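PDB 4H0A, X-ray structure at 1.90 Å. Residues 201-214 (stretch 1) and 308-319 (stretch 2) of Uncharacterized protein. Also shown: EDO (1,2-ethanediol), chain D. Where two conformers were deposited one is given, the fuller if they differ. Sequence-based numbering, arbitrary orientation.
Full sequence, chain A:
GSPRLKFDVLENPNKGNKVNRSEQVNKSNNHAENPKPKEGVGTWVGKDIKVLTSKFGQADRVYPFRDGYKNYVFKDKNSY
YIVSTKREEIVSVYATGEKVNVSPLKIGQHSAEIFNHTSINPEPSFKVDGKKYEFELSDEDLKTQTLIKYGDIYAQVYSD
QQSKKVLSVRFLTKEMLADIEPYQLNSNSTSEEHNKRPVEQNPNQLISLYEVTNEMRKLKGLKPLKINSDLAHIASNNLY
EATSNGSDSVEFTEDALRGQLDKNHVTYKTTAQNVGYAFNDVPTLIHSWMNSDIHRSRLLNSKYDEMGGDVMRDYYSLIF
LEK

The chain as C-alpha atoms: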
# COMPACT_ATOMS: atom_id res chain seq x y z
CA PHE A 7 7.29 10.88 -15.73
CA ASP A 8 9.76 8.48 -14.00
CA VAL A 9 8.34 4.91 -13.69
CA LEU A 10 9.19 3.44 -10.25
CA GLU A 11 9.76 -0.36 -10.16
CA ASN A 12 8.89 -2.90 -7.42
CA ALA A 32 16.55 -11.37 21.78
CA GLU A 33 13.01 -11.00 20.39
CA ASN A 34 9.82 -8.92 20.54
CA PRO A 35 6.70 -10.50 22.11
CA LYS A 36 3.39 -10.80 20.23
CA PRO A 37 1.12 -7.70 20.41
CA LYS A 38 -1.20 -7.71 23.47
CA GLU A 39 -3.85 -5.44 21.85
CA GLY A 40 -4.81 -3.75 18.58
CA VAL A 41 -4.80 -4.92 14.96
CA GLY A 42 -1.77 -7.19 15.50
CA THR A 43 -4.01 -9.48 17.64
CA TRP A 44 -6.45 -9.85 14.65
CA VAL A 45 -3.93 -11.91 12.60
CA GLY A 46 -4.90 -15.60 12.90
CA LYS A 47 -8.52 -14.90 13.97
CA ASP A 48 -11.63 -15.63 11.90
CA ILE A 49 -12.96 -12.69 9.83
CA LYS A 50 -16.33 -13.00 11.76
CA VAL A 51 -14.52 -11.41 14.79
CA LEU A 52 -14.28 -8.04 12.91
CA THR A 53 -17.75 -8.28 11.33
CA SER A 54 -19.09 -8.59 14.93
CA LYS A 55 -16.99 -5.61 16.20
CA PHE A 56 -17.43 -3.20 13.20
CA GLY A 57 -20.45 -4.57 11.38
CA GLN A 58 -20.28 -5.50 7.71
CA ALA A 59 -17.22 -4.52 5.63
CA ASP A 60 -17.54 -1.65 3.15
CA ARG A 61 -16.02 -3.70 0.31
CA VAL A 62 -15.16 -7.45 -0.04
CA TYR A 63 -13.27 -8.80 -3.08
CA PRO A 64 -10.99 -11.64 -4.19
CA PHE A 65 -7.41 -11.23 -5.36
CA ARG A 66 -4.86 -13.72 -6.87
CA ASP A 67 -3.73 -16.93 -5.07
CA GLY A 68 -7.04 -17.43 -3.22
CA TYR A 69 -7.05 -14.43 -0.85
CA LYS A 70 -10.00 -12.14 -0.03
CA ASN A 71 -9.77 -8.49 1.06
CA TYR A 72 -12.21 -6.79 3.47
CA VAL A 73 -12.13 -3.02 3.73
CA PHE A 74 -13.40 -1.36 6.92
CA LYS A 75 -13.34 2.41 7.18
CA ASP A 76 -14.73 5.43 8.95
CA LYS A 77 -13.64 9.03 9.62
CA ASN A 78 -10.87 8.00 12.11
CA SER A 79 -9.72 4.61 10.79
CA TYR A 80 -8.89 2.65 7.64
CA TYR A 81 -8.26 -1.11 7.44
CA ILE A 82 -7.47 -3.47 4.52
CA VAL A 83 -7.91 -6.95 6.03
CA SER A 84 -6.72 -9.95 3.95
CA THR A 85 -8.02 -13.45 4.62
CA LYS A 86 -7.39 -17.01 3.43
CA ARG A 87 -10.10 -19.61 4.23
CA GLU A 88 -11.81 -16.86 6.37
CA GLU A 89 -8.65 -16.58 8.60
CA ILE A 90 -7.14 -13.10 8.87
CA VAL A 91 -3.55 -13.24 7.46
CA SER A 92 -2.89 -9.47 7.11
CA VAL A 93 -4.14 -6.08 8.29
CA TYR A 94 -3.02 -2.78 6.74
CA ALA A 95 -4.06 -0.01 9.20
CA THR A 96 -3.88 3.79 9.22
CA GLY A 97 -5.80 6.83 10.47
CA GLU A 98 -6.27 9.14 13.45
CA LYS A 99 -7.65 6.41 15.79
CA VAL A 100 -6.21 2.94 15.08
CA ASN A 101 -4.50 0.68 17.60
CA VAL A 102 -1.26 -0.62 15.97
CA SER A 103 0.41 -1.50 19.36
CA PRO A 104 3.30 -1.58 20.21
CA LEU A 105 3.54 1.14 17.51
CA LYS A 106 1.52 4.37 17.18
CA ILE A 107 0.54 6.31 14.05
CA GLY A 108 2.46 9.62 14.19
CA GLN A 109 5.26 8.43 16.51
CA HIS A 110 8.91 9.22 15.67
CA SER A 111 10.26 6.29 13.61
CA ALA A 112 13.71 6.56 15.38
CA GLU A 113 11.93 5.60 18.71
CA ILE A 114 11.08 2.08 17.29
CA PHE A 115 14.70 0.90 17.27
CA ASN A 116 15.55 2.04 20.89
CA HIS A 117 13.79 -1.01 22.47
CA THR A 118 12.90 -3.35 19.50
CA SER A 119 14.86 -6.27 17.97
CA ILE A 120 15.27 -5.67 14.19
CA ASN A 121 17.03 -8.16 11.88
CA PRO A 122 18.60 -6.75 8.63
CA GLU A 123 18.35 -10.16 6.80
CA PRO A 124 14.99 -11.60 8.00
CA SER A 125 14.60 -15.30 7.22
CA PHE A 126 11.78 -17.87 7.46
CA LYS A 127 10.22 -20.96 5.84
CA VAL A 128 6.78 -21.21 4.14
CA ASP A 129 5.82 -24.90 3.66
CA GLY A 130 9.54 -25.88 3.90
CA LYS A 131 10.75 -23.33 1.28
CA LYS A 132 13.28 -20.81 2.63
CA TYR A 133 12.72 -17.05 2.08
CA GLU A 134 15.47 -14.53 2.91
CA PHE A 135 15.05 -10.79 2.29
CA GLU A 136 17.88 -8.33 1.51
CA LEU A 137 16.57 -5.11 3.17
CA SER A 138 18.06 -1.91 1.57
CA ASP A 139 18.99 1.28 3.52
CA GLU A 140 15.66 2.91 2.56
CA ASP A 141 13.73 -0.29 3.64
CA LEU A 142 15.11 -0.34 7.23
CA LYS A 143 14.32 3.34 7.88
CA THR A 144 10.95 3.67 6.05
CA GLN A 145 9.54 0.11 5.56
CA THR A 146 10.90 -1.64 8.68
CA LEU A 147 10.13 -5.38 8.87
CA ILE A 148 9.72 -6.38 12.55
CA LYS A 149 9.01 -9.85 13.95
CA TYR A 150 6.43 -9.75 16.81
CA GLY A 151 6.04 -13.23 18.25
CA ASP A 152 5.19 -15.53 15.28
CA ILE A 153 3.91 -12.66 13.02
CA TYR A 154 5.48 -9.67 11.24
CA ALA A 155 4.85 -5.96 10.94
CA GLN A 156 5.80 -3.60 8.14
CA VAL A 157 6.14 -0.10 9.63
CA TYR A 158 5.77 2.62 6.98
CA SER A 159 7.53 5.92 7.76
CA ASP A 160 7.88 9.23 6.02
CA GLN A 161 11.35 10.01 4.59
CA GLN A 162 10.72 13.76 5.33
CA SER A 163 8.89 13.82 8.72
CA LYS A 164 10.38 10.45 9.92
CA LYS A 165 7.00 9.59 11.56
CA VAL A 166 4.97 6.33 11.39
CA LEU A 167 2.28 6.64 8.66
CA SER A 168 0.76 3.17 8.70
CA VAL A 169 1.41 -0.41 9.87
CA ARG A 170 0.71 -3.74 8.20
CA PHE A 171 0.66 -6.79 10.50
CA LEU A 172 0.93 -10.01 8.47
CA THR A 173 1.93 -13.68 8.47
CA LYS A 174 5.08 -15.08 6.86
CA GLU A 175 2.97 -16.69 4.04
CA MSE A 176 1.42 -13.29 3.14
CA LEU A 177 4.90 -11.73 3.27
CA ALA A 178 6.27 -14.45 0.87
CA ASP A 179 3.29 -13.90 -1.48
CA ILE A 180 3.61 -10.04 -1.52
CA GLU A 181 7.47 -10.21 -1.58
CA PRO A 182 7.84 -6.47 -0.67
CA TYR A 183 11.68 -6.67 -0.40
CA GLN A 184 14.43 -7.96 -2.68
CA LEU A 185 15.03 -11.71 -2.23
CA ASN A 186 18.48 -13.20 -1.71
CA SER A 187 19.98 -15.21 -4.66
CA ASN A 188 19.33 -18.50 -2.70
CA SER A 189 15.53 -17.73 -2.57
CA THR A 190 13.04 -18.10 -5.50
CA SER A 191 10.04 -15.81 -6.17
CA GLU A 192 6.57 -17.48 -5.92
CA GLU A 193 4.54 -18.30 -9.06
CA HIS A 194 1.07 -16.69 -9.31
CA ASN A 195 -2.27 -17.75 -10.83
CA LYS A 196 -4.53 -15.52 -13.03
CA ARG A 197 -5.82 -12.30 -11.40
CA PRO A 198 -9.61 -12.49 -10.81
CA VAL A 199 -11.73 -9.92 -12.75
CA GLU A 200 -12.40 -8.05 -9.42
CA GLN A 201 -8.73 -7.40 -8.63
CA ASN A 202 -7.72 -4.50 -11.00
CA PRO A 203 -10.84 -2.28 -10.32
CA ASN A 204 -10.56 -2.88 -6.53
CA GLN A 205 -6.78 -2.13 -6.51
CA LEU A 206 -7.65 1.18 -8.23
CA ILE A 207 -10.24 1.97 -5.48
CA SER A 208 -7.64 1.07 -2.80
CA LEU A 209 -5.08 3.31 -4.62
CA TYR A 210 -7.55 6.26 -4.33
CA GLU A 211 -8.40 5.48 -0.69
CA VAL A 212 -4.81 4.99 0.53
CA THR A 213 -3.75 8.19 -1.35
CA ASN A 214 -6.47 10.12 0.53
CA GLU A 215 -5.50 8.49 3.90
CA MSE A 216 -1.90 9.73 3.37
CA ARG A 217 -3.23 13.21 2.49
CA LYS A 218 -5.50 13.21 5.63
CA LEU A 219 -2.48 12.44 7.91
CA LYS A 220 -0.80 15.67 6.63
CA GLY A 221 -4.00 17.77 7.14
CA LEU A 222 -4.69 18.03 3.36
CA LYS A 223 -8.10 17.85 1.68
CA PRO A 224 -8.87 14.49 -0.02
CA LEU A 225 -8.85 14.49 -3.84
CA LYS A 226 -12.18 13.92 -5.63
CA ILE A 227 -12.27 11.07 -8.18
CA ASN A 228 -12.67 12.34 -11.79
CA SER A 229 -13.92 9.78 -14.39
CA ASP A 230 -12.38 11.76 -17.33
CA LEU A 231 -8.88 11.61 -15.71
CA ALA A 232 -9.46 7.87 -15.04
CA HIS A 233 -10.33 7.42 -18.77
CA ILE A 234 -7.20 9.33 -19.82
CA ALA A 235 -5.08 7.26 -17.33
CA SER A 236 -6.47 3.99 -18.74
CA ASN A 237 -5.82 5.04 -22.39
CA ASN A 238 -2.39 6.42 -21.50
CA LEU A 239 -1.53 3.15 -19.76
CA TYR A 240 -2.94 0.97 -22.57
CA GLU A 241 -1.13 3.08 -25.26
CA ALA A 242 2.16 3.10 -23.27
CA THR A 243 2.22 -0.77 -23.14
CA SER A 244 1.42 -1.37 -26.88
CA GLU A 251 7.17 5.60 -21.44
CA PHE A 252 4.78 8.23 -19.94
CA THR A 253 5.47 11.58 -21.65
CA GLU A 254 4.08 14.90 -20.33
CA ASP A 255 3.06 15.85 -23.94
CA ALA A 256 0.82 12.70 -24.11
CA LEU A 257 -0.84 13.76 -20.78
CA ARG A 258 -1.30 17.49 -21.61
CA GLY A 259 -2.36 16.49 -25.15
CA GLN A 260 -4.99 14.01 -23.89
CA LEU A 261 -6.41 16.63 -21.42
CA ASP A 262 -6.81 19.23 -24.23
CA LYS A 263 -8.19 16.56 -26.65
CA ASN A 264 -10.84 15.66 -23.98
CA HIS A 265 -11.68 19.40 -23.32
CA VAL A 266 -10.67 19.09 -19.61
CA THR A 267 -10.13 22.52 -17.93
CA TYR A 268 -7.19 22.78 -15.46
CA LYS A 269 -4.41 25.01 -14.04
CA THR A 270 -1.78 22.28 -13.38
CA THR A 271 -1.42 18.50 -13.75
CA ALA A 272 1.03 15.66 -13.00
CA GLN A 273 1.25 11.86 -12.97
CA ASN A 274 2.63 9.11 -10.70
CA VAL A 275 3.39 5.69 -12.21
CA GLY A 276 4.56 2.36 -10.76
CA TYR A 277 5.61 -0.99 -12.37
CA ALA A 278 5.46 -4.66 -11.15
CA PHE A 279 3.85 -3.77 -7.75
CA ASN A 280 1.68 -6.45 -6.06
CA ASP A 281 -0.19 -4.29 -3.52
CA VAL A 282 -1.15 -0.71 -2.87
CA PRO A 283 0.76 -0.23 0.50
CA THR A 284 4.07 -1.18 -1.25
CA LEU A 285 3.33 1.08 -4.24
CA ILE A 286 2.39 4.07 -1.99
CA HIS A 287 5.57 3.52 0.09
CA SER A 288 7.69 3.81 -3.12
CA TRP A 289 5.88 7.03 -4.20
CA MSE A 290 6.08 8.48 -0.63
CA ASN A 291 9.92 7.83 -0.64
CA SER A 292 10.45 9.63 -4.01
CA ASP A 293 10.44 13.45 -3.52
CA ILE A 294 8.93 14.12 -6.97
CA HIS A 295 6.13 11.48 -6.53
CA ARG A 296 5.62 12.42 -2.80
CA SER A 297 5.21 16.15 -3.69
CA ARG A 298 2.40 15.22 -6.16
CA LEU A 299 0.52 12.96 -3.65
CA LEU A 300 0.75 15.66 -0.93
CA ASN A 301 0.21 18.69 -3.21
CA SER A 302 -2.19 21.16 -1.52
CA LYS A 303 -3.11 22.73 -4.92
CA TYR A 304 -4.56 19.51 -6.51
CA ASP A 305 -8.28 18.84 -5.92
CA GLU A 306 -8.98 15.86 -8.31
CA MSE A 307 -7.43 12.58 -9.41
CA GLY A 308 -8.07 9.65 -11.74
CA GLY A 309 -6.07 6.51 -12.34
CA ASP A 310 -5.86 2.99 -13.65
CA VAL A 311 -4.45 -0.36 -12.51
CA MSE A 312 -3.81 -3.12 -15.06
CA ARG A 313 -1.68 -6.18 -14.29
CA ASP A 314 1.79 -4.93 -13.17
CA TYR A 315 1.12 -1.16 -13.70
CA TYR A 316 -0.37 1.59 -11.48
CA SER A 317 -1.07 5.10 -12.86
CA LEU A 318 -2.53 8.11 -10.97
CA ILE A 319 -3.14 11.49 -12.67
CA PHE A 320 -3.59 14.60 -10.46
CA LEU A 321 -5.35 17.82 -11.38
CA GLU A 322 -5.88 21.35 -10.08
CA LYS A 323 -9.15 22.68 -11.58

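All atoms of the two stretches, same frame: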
# COMPACT_ATOMS: atom_id res chain seq x y z
N GLN A 201 -9.96 -7.96 -9.19
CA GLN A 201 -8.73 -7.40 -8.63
C GLN A 201 -8.39 -6.00 -9.16
O GLN A 201 -8.36 -5.09 -8.36
CB GLN A 201 -7.54 -8.34 -8.83
CG GLN A 201 -6.32 -7.89 -8.02
CD GLN A 201 -5.19 -8.88 -8.02
OE1 GLN A 201 -5.39 -10.10 -8.04
NE2 GLN A 201 -3.96 -8.40 -7.92
N ASN A 202 -8.11 -5.82 -10.46
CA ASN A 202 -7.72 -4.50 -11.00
C ASN A 202 -8.67 -3.35 -10.57
O ASN A 202 -8.18 -2.38 -10.01
CB ASN A 202 -7.63 -4.54 -12.53
CG ASN A 202 -6.41 -5.25 -13.09
OD1 ASN A 202 -5.41 -5.47 -12.40
ND2 ASN A 202 -6.47 -5.60 -14.37
N PRO A 203 -10.00 -3.42 -10.75
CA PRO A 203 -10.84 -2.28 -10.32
C PRO A 203 -10.78 -2.02 -8.81
O PRO A 203 -10.88 -0.88 -8.39
CB PRO A 203 -12.26 -2.67 -10.77
CG PRO A 203 -12.20 -4.11 -11.07
CD PRO A 203 -10.80 -4.46 -11.43
N ASN A 204 -10.62 -3.07 -7.98
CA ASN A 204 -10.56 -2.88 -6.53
C ASN A 204 -9.19 -2.35 -6.10
O ASN A 204 -9.13 -1.61 -5.11
CB ASN A 204 -10.92 -4.16 -5.79
CG ASN A 204 -12.41 -4.30 -5.72
OD1 ASN A 204 -13.05 -3.55 -4.98
ND2 ASN A 204 -13.01 -5.12 -6.57
N GLN A 205 -8.10 -2.69 -6.83
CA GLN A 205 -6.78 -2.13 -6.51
C GLN A 205 -6.80 -0.64 -6.81
O GLN A 205 -6.18 0.13 -6.10
CB GLN A 205 -5.64 -2.81 -7.29
CG GLN A 205 -5.39 -4.29 -6.96
CD GLN A 205 -5.17 -4.56 -5.50
OE1 GLN A 205 -5.96 -5.25 -4.84
NE2 GLN A 205 -4.07 -4.07 -4.97
N LEU A 206 -7.53 -0.24 -7.88
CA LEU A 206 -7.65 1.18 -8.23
C LEU A 206 -8.40 1.93 -7.12
O LEU A 206 -7.98 3.03 -6.74
CB LEU A 206 -8.37 1.36 -9.59
CG LEU A 206 -8.69 2.81 -10.01
CD1 LEU A 206 -7.40 3.66 -10.07
CD2 LEU A 206 -9.41 2.84 -11.34
N ILE A 207 -9.49 1.34 -6.58
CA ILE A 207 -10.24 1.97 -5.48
C ILE A 207 -9.34 2.07 -4.25
O ILE A 207 -9.36 3.10 -3.58
CB ILE A 207 -11.58 1.23 -5.18
CG1 ILE A 207 -12.55 1.39 -6.36
CG2 ILE A 207 -12.23 1.79 -3.89
CD1 ILE A 207 -13.57 0.28 -6.47
N SER A 208 -8.57 1.02 -3.93
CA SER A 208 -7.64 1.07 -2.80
C SER A 208 -6.55 2.13 -3.02
O SER A 208 -6.17 2.81 -2.06
CB SER A 208 -6.97 -0.28 -2.59
OG SER A 208 -7.94 -1.22 -2.16
N LEU A 209 -6.07 2.29 -4.28
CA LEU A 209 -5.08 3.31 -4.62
C LEU A 209 -5.64 4.70 -4.28
O LEU A 209 -4.96 5.49 -3.65
CB LEU A 209 -4.69 3.23 -6.12
CG LEU A 209 -3.74 4.33 -6.64
CD1 LEU A 209 -2.36 4.18 -6.03
CD2 LEU A 209 -3.66 4.29 -8.16
N TYR A 210 -6.90 4.98 -4.65
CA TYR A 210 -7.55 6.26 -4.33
C TYR A 210 -7.67 6.44 -2.83
O TYR A 210 -7.38 7.52 -2.30
CB TYR A 210 -8.97 6.33 -4.93
CG TYR A 210 -9.08 6.34 -6.44
CD1 TYR A 210 -8.19 7.07 -7.23
CD2 TYR A 210 -10.17 5.73 -7.08
CE1 TYR A 210 -8.34 7.14 -8.62
CE2 TYR A 210 -10.35 5.84 -8.46
CZ TYR A 210 -9.43 6.55 -9.23
OH TYR A 210 -9.56 6.61 -10.60
N GLU A 211 -8.17 5.41 -2.14
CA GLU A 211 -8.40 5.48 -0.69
C GLU A 211 -7.12 5.66 0.10
O GLU A 211 -7.08 6.51 0.98
CB GLU A 211 -9.11 4.21 -0.19
CG GLU A 211 -10.56 4.14 -0.63
CD GLU A 211 -11.26 2.84 -0.31
OE1 GLU A 211 -10.57 1.85 0.04
OE2 GLU A 211 -12.51 2.81 -0.39
N VAL A 212 -6.07 4.88 -0.21
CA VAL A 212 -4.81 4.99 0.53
C VAL A 212 -4.15 6.35 0.23
O VAL A 212 -3.57 6.95 1.13
CB VAL A 212 -3.84 3.81 0.27
CG1 VAL A 212 -2.50 4.07 0.97
CG2 VAL A 212 -4.45 2.51 0.77
N THR A 213 -4.28 6.86 -1.01
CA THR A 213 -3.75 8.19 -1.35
C THR A 213 -4.41 9.24 -0.46
O THR A 213 -3.72 10.10 0.08
CB THR A 213 -3.99 8.52 -2.83
OG1 THR A 213 -3.16 7.68 -3.61
CG2 THR A 213 -3.74 10.00 -3.17
N ASN A 214 -5.74 9.16 -0.29
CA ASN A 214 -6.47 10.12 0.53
C ASN A 214 -6.17 9.92 2.03
O ASN A 214 -6.14 10.91 2.75
CB ASN A 214 -7.97 10.10 0.22
CG ASN A 214 -8.31 10.88 -1.04
OD1 ASN A 214 -7.56 11.78 -1.46
ND2 ASN A 214 -9.44 10.58 -1.68
N GLY A 308 -7.50 10.75 -10.97
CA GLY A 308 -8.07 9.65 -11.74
C GLY A 308 -6.94 8.74 -12.14
O GLY A 308 -5.86 9.22 -12.48
N GLY A 309 -7.14 7.44 -12.04
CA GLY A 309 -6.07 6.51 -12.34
C GLY A 309 -6.52 5.24 -13.00
O GLY A 309 -7.67 5.11 -13.41
N ASP A 310 -5.59 4.31 -13.12
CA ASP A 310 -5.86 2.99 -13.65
C ASP A 310 -4.85 2.00 -13.09
O ASP A 310 -3.74 2.38 -12.75
CB ASP A 310 -5.81 2.99 -15.18
CG ASP A 310 -6.36 1.70 -15.79
OD1 ASP A 310 -7.34 1.15 -15.24
OD2 ASP A 310 -5.83 1.26 -16.82
N VAL A 311 -5.29 0.76 -12.93
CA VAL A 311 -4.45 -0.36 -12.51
C VAL A 311 -4.67 -1.49 -13.48
O VAL A 311 -5.81 -1.94 -13.60
CB VAL A 311 -4.74 -0.80 -11.05
CG1 VAL A 311 -3.87 -2.01 -10.66
CG2 VAL A 311 -4.54 0.35 -10.07
N MSE A 312 -3.65 -1.94 -14.21
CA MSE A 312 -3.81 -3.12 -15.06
C MSE A 312 -2.55 -3.94 -15.01
O MSE A 312 -1.48 -3.47 -15.39
CB MSE A 312 -4.25 -2.84 -16.51
CG MSE A 312 -3.73 -1.58 -17.12
SE MSE A 312 -4.22 -1.49 -19.04
CE MSE A 312 -6.19 -1.62 -18.88
N ARG A 313 -2.71 -5.17 -14.47
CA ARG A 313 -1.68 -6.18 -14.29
C ARG A 313 -0.57 -5.63 -13.38
O ARG A 313 -0.85 -5.36 -12.21
CB ARG A 313 -1.16 -6.71 -15.65
N ASP A 314 0.63 -5.38 -13.93
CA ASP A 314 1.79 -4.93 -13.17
C ASP A 314 1.84 -3.40 -13.00
O ASP A 314 2.63 -2.93 -12.18
CB ASP A 314 3.06 -5.43 -13.87
CG ASP A 314 3.39 -6.89 -13.58
OD1 ASP A 314 2.47 -7.64 -13.20
OD2 ASP A 314 4.58 -7.27 -13.74
N TYR A 315 1.03 -2.61 -13.75
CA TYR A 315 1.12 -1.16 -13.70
C TYR A 315 0.06 -0.45 -12.86
O TYR A 315 -1.10 -0.86 -12.81
CB TYR A 315 1.04 -0.58 -15.11
CG TYR A 315 2.30 -0.75 -15.94
CD1 TYR A 315 3.23 0.28 -16.04
CD2 TYR A 315 2.51 -1.89 -16.71
CE1 TYR A 315 4.37 0.16 -16.84
CE2 TYR A 315 3.63 -2.02 -17.52
CZ TYR A 315 4.56 -0.99 -17.59
OH TYR A 315 5.70 -1.10 -18.37
N TYR A 316 0.46 0.68 -12.26
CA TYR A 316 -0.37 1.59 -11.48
C TYR A 316 -0.14 3.00 -11.99
O TYR A 316 1.00 3.42 -12.02
CB TYR A 316 0.00 1.52 -9.99
CG TYR A 316 -0.54 0.32 -9.25
CD1 TYR A 316 0.11 -0.91 -9.30
CD2 TYR A 316 -1.63 0.44 -8.40
CE1 TYR A 316 -0.34 -2.00 -8.56
CE2 TYR A 316 -2.09 -0.64 -7.65
CZ TYR A 316 -1.44 -1.86 -7.73
OH TYR A 316 -1.92 -2.90 -6.97
N SER A 317 -1.19 3.72 -12.38
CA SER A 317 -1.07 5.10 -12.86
C SER A 317 -2.07 5.98 -12.13
O SER A 317 -3.22 5.58 -11.99
CB SER A 317 -1.32 5.17 -14.36
OG SER A 317 -1.47 6.51 -14.80
N LEU A 318 -1.64 7.18 -11.66
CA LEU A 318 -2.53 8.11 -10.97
C LEU A 318 -2.25 9.52 -11.46
O LEU A 318 -1.16 10.04 -11.24
CB LEU A 318 -2.36 8.02 -9.44
CG LEU A 318 -3.41 8.73 -8.57
CD1 LEU A 318 -4.83 8.18 -8.84
CD2 LEU A 318 -3.08 8.58 -7.10
N ILE A 319 -3.24 10.13 -12.14
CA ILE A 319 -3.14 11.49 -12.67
C ILE A 319 -3.75 12.43 -11.65
O ILE A 319 -4.82 12.12 -11.12
CB ILE A 319 -3.83 11.60 -14.05
CG1 ILE A 319 -3.14 10.67 -15.07
CG2 ILE A 319 -3.83 13.06 -14.55
CD1 ILE A 319 -3.84 10.51 -16.36
C1 EDO D . -16.44 -5.97 -5.00
O1 EDO D . -15.80 -6.23 -6.30
C2 EDO D . -15.83 -4.82 -4.17
O2 EDO D . -15.82 -3.52 -4.84

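Residues 201-214 form a continuous helix, held by the usual i to i+4 backbone hydrogen bonds, while residues 308-319 fold into a β-hairpin. Its two strands, 308-312 and 315-319, are joined by a type II' turn from Met 312 to Tyr 315 and laced by paired backbone bonds such as Asp 310 N to Ser 317 O and Ser 317 N to Asp 310 O, both 2.9 Å. The helix lies across one face of this hairpin. Its axis comes within 7.2 Å of the first strand, running at 140° to it, but only within 10.1 Å of the second, at 47°. The backbones are closest in register at Asn 202 and Val 311, whose CA atoms are 5.5 Å apart; farther along the helix, the CA atoms of Leu 209 and Leu 318 are 8.4 Å apart, leaving room for larger side chains between them.

Val 311 and Leu 318 both point toward the helix, as the alternation of a strand allows. Val 311 is compact and branched, so it fits where the backbones are near: its CG2 lies 3.7 Å from Leu 206 CA, and its CG1 lies 3.9 Å from Gln 205 CB. Leu 318 reaches across the wider gap, its CD1 4.1 Å from Leu 209 CD2 and 3.7 Å from Tyr 210 CE1, at the edge of the tyrosine ring. Leu 209 CD2 also meets the edge of the Tyr 316 ring, 4.4 Å from Tyr 316 CD2. These contacts remove apolar surface from water.

Gly 309 suits its crowded position. Leu 206 CD1 sits 3.4 Å from Gly 309 C, and an ideal CB built on Gly 309 would clash with Ser 317 O on the neighbouring strand, only 2.4 Å from that modelled CB.

Polar groups bond at the margins of the apolar contacts. Tyr 210 is long enough to bring its hydroxyl to the first strand, where Gly 309 N donates a hydrogen bond to Tyr 210 OH (2.9 Å, 161°); this amide is not used in the backbone pairing of the hairpin. Gln 205 NE2 donates to Tyr 316 OH (3.2 Å, 163°), so a long, flexible amide side chain can reach the hydroxyl of Tyr 316 and give it a donor in a buried setting. Near the turn, Arg 313 N makes a weak hydrogen bond to Asn 202 OD1 at 3.4 Å. Thr 213 turns its hydroxyl back on its own helix, OG1 donating to Leu 209 O at 2.8 Å; with that polar demand met, the same OG1 can rest 3.6 Å from Leu 318 CD2.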